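Local coordinates for RabGDI protein (Plasmodium falciparum 3D7, PDB 3P1W) that probably acts as a Rab GDP-dissociation inhibitor, binding GDP-loaded Rab GTPases and escorting them between membranes in vesicular transport, at residues A[437-440]-A[441-444]; A[227-230]-A[231-235]; A[110-114]-A[115-119]. All coordinates share one frame; numbering follows the deposited sequence.

Interaction 1: A[437-440]-A[441-444]; sequences SHFE and TATN
Phe439 presents a ring edge to Thr443: hydroxyl oxygen OG1 of Thr443 lies near the ring plane, 3.2 Å from Phe439 CD2, and the two side chains cross at about a right angle. One turn of helix ties the same residues together. Thr443 N donates almost straight along the carbonyl bond to Phe439 O (3.0 Å), while Thr443 OG1 donates to Phe439 O from well above the carbonyl plane, at 3.3 Å. With chi1 at -50°, OG1 sits beside its own backbone N and can share the oxygen that N already uses; the second bond helps to fix the rotation of the hydroxyl. Ala442 meets the ring obliquely, its CB 3.7 Å from Phe439 CE2. This is the first turn of helix 440-454, which follows strand 427-429, paired in parallel with strand 305-308 in a mixed sheet, consistent with the Rossmann-like part of the fold. The buried Phe439 ring packs against Leu30 and Ile34 of helix 30-41 and against Leu102 of helix 101-108. On another side of the turn Glu440 and Asn444 pair. Asn444 N donates to Glu440 O at 2.8 Å, and the extended Glu440 chain, with CG anti to the backbone N (chi1 -177°), reaches the amide. The carboxylate and amide planes stand 85° apart, and the bond from Asn444 ND2 to Glu440 OE2 is weak, at 3.3 Å; a water bridges Glu440 OE2 and Asn444 OD1. Glu440 OE1 has a stronger partner, a salt bridge to Arg232. At the start of the helix two more waters, both donating to His438 O, accept from Thr441 N and Ala442 N. The one serving Ala442 N also donates to Thr441 OG1, a hydroxyl hydrogen-bonded to Asp434 as well.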
# COMPACT_ATOMS: atom_id res chain seq x y z
N SER A 437 4.45 1.14 1.88
CA SER A 437 4.91 0.09 0.96
C SER A 437 3.92 -1.09 0.95
O SER A 437 4.14 -2.11 0.27
CB SER A 437 6.30 -0.35 1.40
OG SER A 437 6.31 -0.59 2.80
N HIS A 438 2.87 -0.97 1.75
CA HIS A 438 1.85 -1.98 1.85
C HIS A 438 0.49 -1.34 1.64
O HIS A 438 0.36 -0.09 1.57
CB HIS A 438 1.92 -2.75 3.19
CG HIS A 438 2.08 -1.88 4.40
ND1 HIS A 438 1.02 -1.31 5.06
CD2 HIS A 438 3.19 -1.51 5.09
CE1 HIS A 438 1.46 -0.62 6.10
NE2 HIS A 438 2.78 -0.72 6.13
N PHE A 439 -0.55 -2.17 1.58
CA PHE A 439 -1.82 -1.73 0.98
C PHE A 439 -2.86 -1.22 1.99
O PHE A 439 -3.91 -0.69 1.60
CB PHE A 439 -2.41 -2.89 0.17
CG PHE A 439 -3.12 -2.47 -1.08
CD1 PHE A 439 -2.49 -2.60 -2.31
CD2 PHE A 439 -4.45 -2.02 -1.05
CE1 PHE A 439 -3.15 -2.24 -3.48
CE2 PHE A 439 -5.11 -1.64 -2.18
CZ PHE A 439 -4.46 -1.74 -3.41
N GLU A 440 -2.59 -1.35 3.28
CA GLU A 440 -3.65 -1.14 4.30
C GLU A 440 -4.35 0.21 4.18
O GLU A 440 -5.59 0.29 4.22
CB GLU A 440 -3.11 -1.27 5.73
CG GLU A 440 -4.23 -1.13 6.76
CD GLU A 440 -3.77 -0.86 8.16
OE1 GLU A 440 -2.55 -0.92 8.44
OE2 GLU A 440 -4.67 -0.58 8.99
N THR A 441 -3.57 1.27 4.08
CA THR A 441 -4.17 2.60 4.08
C THR A 441 -5.03 2.85 2.83
O THR A 441 -6.01 3.59 2.90
CB THR A 441 -3.12 3.70 4.28
OG1 THR A 441 -2.18 3.68 3.22
CG2 THR A 441 -2.39 3.51 5.64
N ALA A 442 -4.68 2.23 1.70
CA ALA A 442 -5.51 2.29 0.52
C ALA A 442 -6.81 1.55 0.76
O ALA A 442 -7.88 2.05 0.40
CB ALA A 442 -4.81 1.71 -0.70
N THR A 443 -6.72 0.35 1.31
CA THR A 443 -7.93 -0.44 1.60
C THR A 443 -8.84 0.31 2.60
O THR A 443 -10.08 0.34 2.43
CB THR A 443 -7.59 -1.83 2.15
OG1 THR A 443 -6.63 -2.45 1.29
CG2 THR A 443 -8.86 -2.72 2.23
N ASN A 444 -8.24 0.92 3.62
CA ASN A 444 -9.00 1.72 4.59
C ASN A 444 -9.82 2.83 3.93
O ASN A 444 -10.99 3.02 4.27
CB ASN A 444 -8.11 2.33 5.66
CG ASN A 444 -7.53 1.28 6.64
OD1 ASN A 444 -8.01 0.16 6.72
ND2 ASN A 444 -6.49 1.67 7.35
O HOH W 1 -1.54 1.92 1.30
O HOH W 2 -0.64 1.01 4.23
O HOH W 3 -7.24 -1.53 9.07

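Interaction 2: A[227-230]-A[231-235]; sequences YLTL and ERIKL
Thr229 and Ile233, one helical turn apart, touch through their methyl ends, Thr229 CG2 lying 3.9 Å from Ile233 CD1 where the two chains slant across each other. Their backbones are joined by the bond from Ile233 N to Thr229 O (2.9 Å), and Ile233 CG1, held beside its own backbone N by chi1 of -63°, also packs on that carbonyl oxygen. The neighbouring carbonyls are treated in much the same way. Lys234 N donates to Leu230 O at 2.8 Å, and Lys234 CB rests against the same oxygen. Glu231 N bonds to Tyr227 O, and Glu231 CG comes within 3.2 Å of Tyr227 O before the chain bends at chi2 (-76°) and carries the carboxylate off. Arg232 differs: Arg232 N reaches Leu228 O only through a weak bond, at 3.5 Å, while the aliphatic part of its side chain lies over that oxygen, Arg232 CG 3.3 Å from Leu228 O. On the preceding turn Leu228 CG covers one face of the Tyr227 ring near its rim, 3.8 Å above the plane. A second shell sets the polar ends. Tyr216 hydrogen-bonds through its hydroxyl to Thr229 OG1 and offers its ring to Arg232 in a cation-pi contact, while Arg232 NE bonds to Ala214 O; these partners come from the segment joining helix 203-213 to this one. Helix 226-243 closes a run of helices between strands 138-142 and 248-251, consistent with the helical domain of Rab GDIs. Leu230 and Ile233 face helix 158-173 at Val171, Ile233 also meets Phe167 there, and Thr229 and Leu230 reach Met192 on helix 192-198, so this face is buried against two helices before the chain enters strand 248-251.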
# COMPACT_ATOMS: atom_id res chain seq x y z
N TYR A 227 -5.70 -3.41 23.07
CA TYR A 227 -6.29 -4.45 22.21
C TYR A 227 -6.15 -4.16 20.71
O TYR A 227 -5.97 -5.08 19.91
CB TYR A 227 -7.78 -4.68 22.55
CG TYR A 227 -8.76 -3.64 22.04
CD1 TYR A 227 -9.54 -3.89 20.92
CD2 TYR A 227 -8.94 -2.43 22.70
CE1 TYR A 227 -10.46 -2.95 20.46
CE2 TYR A 227 -9.86 -1.49 22.26
CZ TYR A 227 -10.61 -1.75 21.14
OH TYR A 227 -11.52 -0.81 20.69
N LEU A 228 -6.25 -2.89 20.33
CA LEU A 228 -6.12 -2.48 18.93
C LEU A 228 -4.78 -2.92 18.37
O LEU A 228 -4.69 -3.43 17.25
CB LEU A 228 -6.26 -0.96 18.82
CG LEU A 228 -7.60 -0.34 19.20
CD1 LEU A 228 -7.41 1.10 19.72
CD2 LEU A 228 -8.59 -0.41 18.03
N THR A 229 -3.73 -2.76 19.17
CA THR A 229 -2.38 -3.04 18.72
C THR A 229 -2.05 -4.53 18.86
O THR A 229 -1.43 -5.13 17.99
CB THR A 229 -1.38 -2.18 19.49
OG1 THR A 229 -1.66 -0.79 19.24
CG2 THR A 229 0.05 -2.50 19.05
N LEU A 230 -2.53 -5.15 19.94
CA LEU A 230 -2.33 -6.57 20.11
C LEU A 230 -2.93 -7.34 18.94
O LEU A 230 -2.33 -8.29 18.46
CB LEU A 230 -2.92 -7.03 21.46
CG LEU A 230 -2.17 -6.55 22.70
CD1 LEU A 230 -3.02 -6.76 23.98
CD2 LEU A 230 -0.82 -7.26 22.84
N GLU A 231 -4.12 -6.94 18.49
CA GLU A 231 -4.77 -7.62 17.37
C GLU A 231 -3.93 -7.53 16.11
O GLU A 231 -3.80 -8.49 15.36
CB GLU A 231 -6.17 -7.03 17.09
CG GLU A 231 -7.22 -7.37 18.13
CD GLU A 231 -7.75 -8.79 18.01
OE1 GLU A 231 -7.11 -9.65 17.38
OE2 GLU A 231 -8.84 -9.04 18.58
N ARG A 232 -3.35 -6.36 15.89
CA ARG A 232 -2.53 -6.13 14.70
C ARG A 232 -1.23 -6.92 14.75
O ARG A 232 -0.83 -7.52 13.75
CB ARG A 232 -2.24 -4.64 14.57
CG ARG A 232 -3.48 -3.83 14.16
CD ARG A 232 -3.24 -2.36 14.30
NE ARG A 232 -2.35 -1.86 13.26
CZ ARG A 232 -2.74 -1.47 12.04
NH1 ARG A 232 -4.02 -1.51 11.68
NH2 ARG A 232 -1.84 -1.02 11.19
N ILE A 233 -0.59 -6.93 15.90
CA ILE A 233 0.63 -7.72 16.09
C ILE A 233 0.31 -9.20 15.92
O ILE A 233 0.98 -9.90 15.18
CB ILE A 233 1.33 -7.43 17.44
CG1 ILE A 233 1.79 -5.97 17.47
CG2 ILE A 233 2.56 -8.34 17.64
CD1 ILE A 233 2.48 -5.53 18.75
N LYS A 234 -0.77 -9.66 16.56
CA LYS A 234 -1.20 -11.05 16.37
C LYS A 234 -1.49 -11.37 14.91
O LYS A 234 -1.10 -12.43 14.41
CB LYS A 234 -2.43 -11.39 17.22
CG LYS A 234 -2.59 -12.89 17.42
CD LYS A 234 -3.66 -13.23 18.45
CE LYS A 234 -5.04 -12.88 17.96
NZ LYS A 234 -5.31 -13.40 16.59
N LEU A 235 -2.15 -10.45 14.21
CA LEU A 235 -2.45 -10.64 12.79
C LEU A 235 -1.21 -10.78 11.93
O LEU A 235 -1.18 -11.63 11.03
CB LEU A 235 -3.34 -9.51 12.26
CG LEU A 235 -3.89 -9.68 10.84
CD1 LEU A 235 -4.99 -10.75 10.77
CD2 LEU A 235 -4.40 -8.35 10.31

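Interaction 3: A[110-114]-A[115-119]; sequences RVTNY and LEWLV
Thr112 and Leu115 are joined round a tight turn by a hydrogen bond from Leu115 N to Thr112 O, 3.1 Å long and arriving 50° out of the carbonyl plane. A second, weak bond comes from the indole, with Trp117 NE1 3.4 Å from Thr112 O. Within the turn Tyr114 N also donates to Val111 O, as befits the 3-10 segment 112-114 that follows the Schellman motif at Arg110. Van der Waals contacts accompany these bonds. A chi1 of -40° puts Thr112 OG1 beside the backbone N and turns the methyl CG2 to the indole, 3.4 Å from Trp117 NE1, the two side chains crossing at about a right angle. Leu115 CB covers one indole face near its rim, 3.7 Å above the plane. Val111 CG1 and Leu115 CD1 approach to 4.1 Å, beside Ile258 and Phe262 of helix 257-268. The turn thus leads from helix 101-108 into strand 117-129. One carbonyl serves both donors, but the long, bent indole bond suggests that Trp117 is placed mainly by its apolar neighbours, including Leu106 and Pro251.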
# COMPACT_ATOMS: atom_id res chain seq x y z
N ARG A 110 -14.35 -12.68 -5.95
CA ARG A 110 -13.88 -13.79 -6.77
C ARG A 110 -12.94 -13.31 -7.87
O ARG A 110 -12.96 -13.83 -8.99
CB ARG A 110 -15.06 -14.57 -7.36
CG ARG A 110 -16.15 -14.90 -6.35
N VAL A 111 -12.13 -12.31 -7.55
CA VAL A 111 -11.11 -11.83 -8.46
C VAL A 111 -9.75 -12.49 -8.17
O VAL A 111 -8.89 -12.54 -9.05
CB VAL A 111 -11.04 -10.28 -8.43
CG1 VAL A 111 -9.71 -9.75 -8.92
CG2 VAL A 111 -12.19 -9.72 -9.26
N THR A 112 -9.59 -13.05 -6.97
CA THR A 112 -8.33 -13.68 -6.54
C THR A 112 -7.73 -14.61 -7.60
O THR A 112 -6.51 -14.64 -7.79
CB THR A 112 -8.51 -14.57 -5.28
OG1 THR A 112 -9.39 -13.93 -4.34
CG2 THR A 112 -7.15 -14.84 -4.61
N ASN A 113 -8.60 -15.36 -8.27
CA ASN A 113 -8.19 -16.45 -9.15
C ASN A 113 -7.78 -16.00 -10.55
O ASN A 113 -7.26 -16.80 -11.33
CB ASN A 113 -9.32 -17.48 -9.25
CG ASN A 113 -9.88 -17.86 -7.89
OD1 ASN A 113 -9.30 -18.68 -7.17
ND2 ASN A 113 -11.01 -17.26 -7.52
N TYR A 114 -8.01 -14.72 -10.87
CA TYR A 114 -7.44 -14.14 -12.09
C TYR A 114 -5.96 -13.81 -11.86
O TYR A 114 -5.26 -13.45 -12.81
CB TYR A 114 -8.17 -12.87 -12.51
CG TYR A 114 -9.61 -13.08 -12.93
CD1 TYR A 114 -9.93 -13.91 -14.00
CD2 TYR A 114 -10.65 -12.43 -12.27
CE1 TYR A 114 -11.26 -14.11 -14.39
CE2 TYR A 114 -11.98 -12.62 -12.65
CZ TYR A 114 -12.28 -13.45 -13.71
OH TYR A 114 -13.60 -13.62 -14.09
N LEU A 115 -5.50 -13.91 -10.62
CA LEU A 115 -4.12 -13.58 -10.28
C LEU A 115 -3.42 -14.77 -9.66
O LEU A 115 -4.04 -15.64 -9.05
CB LEU A 115 -4.10 -12.42 -9.28
CG LEU A 115 -4.80 -11.13 -9.74
CD1 LEU A 115 -5.77 -10.67 -8.67
CD2 LEU A 115 -3.78 -10.05 -10.08
N GLU A 116 -2.10 -14.79 -9.83
CA GLU A 116 -1.23 -15.77 -9.20
C GLU A 116 -0.46 -14.97 -8.14
O GLU A 116 0.09 -13.93 -8.46
CB GLU A 116 -0.28 -16.34 -10.25
CG GLU A 116 0.29 -17.71 -9.93
CD GLU A 116 0.82 -18.41 -11.17
OE1 GLU A 116 1.68 -19.31 -11.00
OE2 GLU A 116 0.40 -18.07 -12.29
N TRP A 117 -0.46 -15.46 -6.91
CA TRP A 117 0.14 -14.76 -5.77
C TRP A 117 1.44 -15.40 -5.38
O TRP A 117 1.53 -16.64 -5.27
CB TRP A 117 -0.82 -14.80 -4.58
CG TRP A 117 -2.07 -14.07 -4.88
CD1 TRP A 117 -3.25 -14.60 -5.34
CD2 TRP A 117 -2.26 -12.66 -4.81
NE1 TRP A 117 -4.17 -13.59 -5.53
CE2 TRP A 117 -3.58 -12.39 -5.21
CE3 TRP A 117 -1.43 -11.59 -4.43
CZ2 TRP A 117 -4.10 -11.10 -5.24
CZ3 TRP A 117 -1.95 -10.32 -4.45
CH2 TRP A 117 -3.28 -10.08 -4.86
N LEU A 118 2.46 -14.58 -5.16
CA LEU A 118 3.73 -15.08 -4.69
C LEU A 118 4.16 -14.30 -3.46
O LEU A 118 3.97 -13.07 -3.39
CB LEU A 118 4.78 -14.97 -5.79
CG LEU A 118 4.46 -15.84 -7.01
CD1 LEU A 118 5.17 -15.36 -8.27
CD2 LEU A 118 4.83 -17.30 -6.68
N VAL A 119 4.71 -15.01 -2.48
CA VAL A 119 5.12 -14.39 -1.22
C VAL A 119 6.30 -13.47 -1.45
O VAL A 119 7.18 -13.73 -2.27
CB VAL A 119 5.46 -15.47 -0.13
CG1 VAL A 119 6.75 -16.22 -0.47
CG2 VAL A 119 5.57 -14.85 1.25

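Overall arrangement
The three contacts are all local, between residues close in sequence, with a direct touch between interactions 1 and 2. Their centres lie 17 Å apart, yet the salt bridge of Arg232 NH2 to Glu440 OE1 (2.8 Å) ties the probable helical domain to the start of helix 440-454. Interaction 3 touches neither: its nearest atoms are about 8 Å from interaction 1 and about 12 Å from interaction 2. Helix 101-108 nevertheless spans from interaction 1, which packs on Leu102, to interaction 3, which packs on Leu106. Interactions 2 and 3 have centres 26 Å apart, but helix 226-243 runs on to strand 248-251, which pairs antiparallel with strand 117-129.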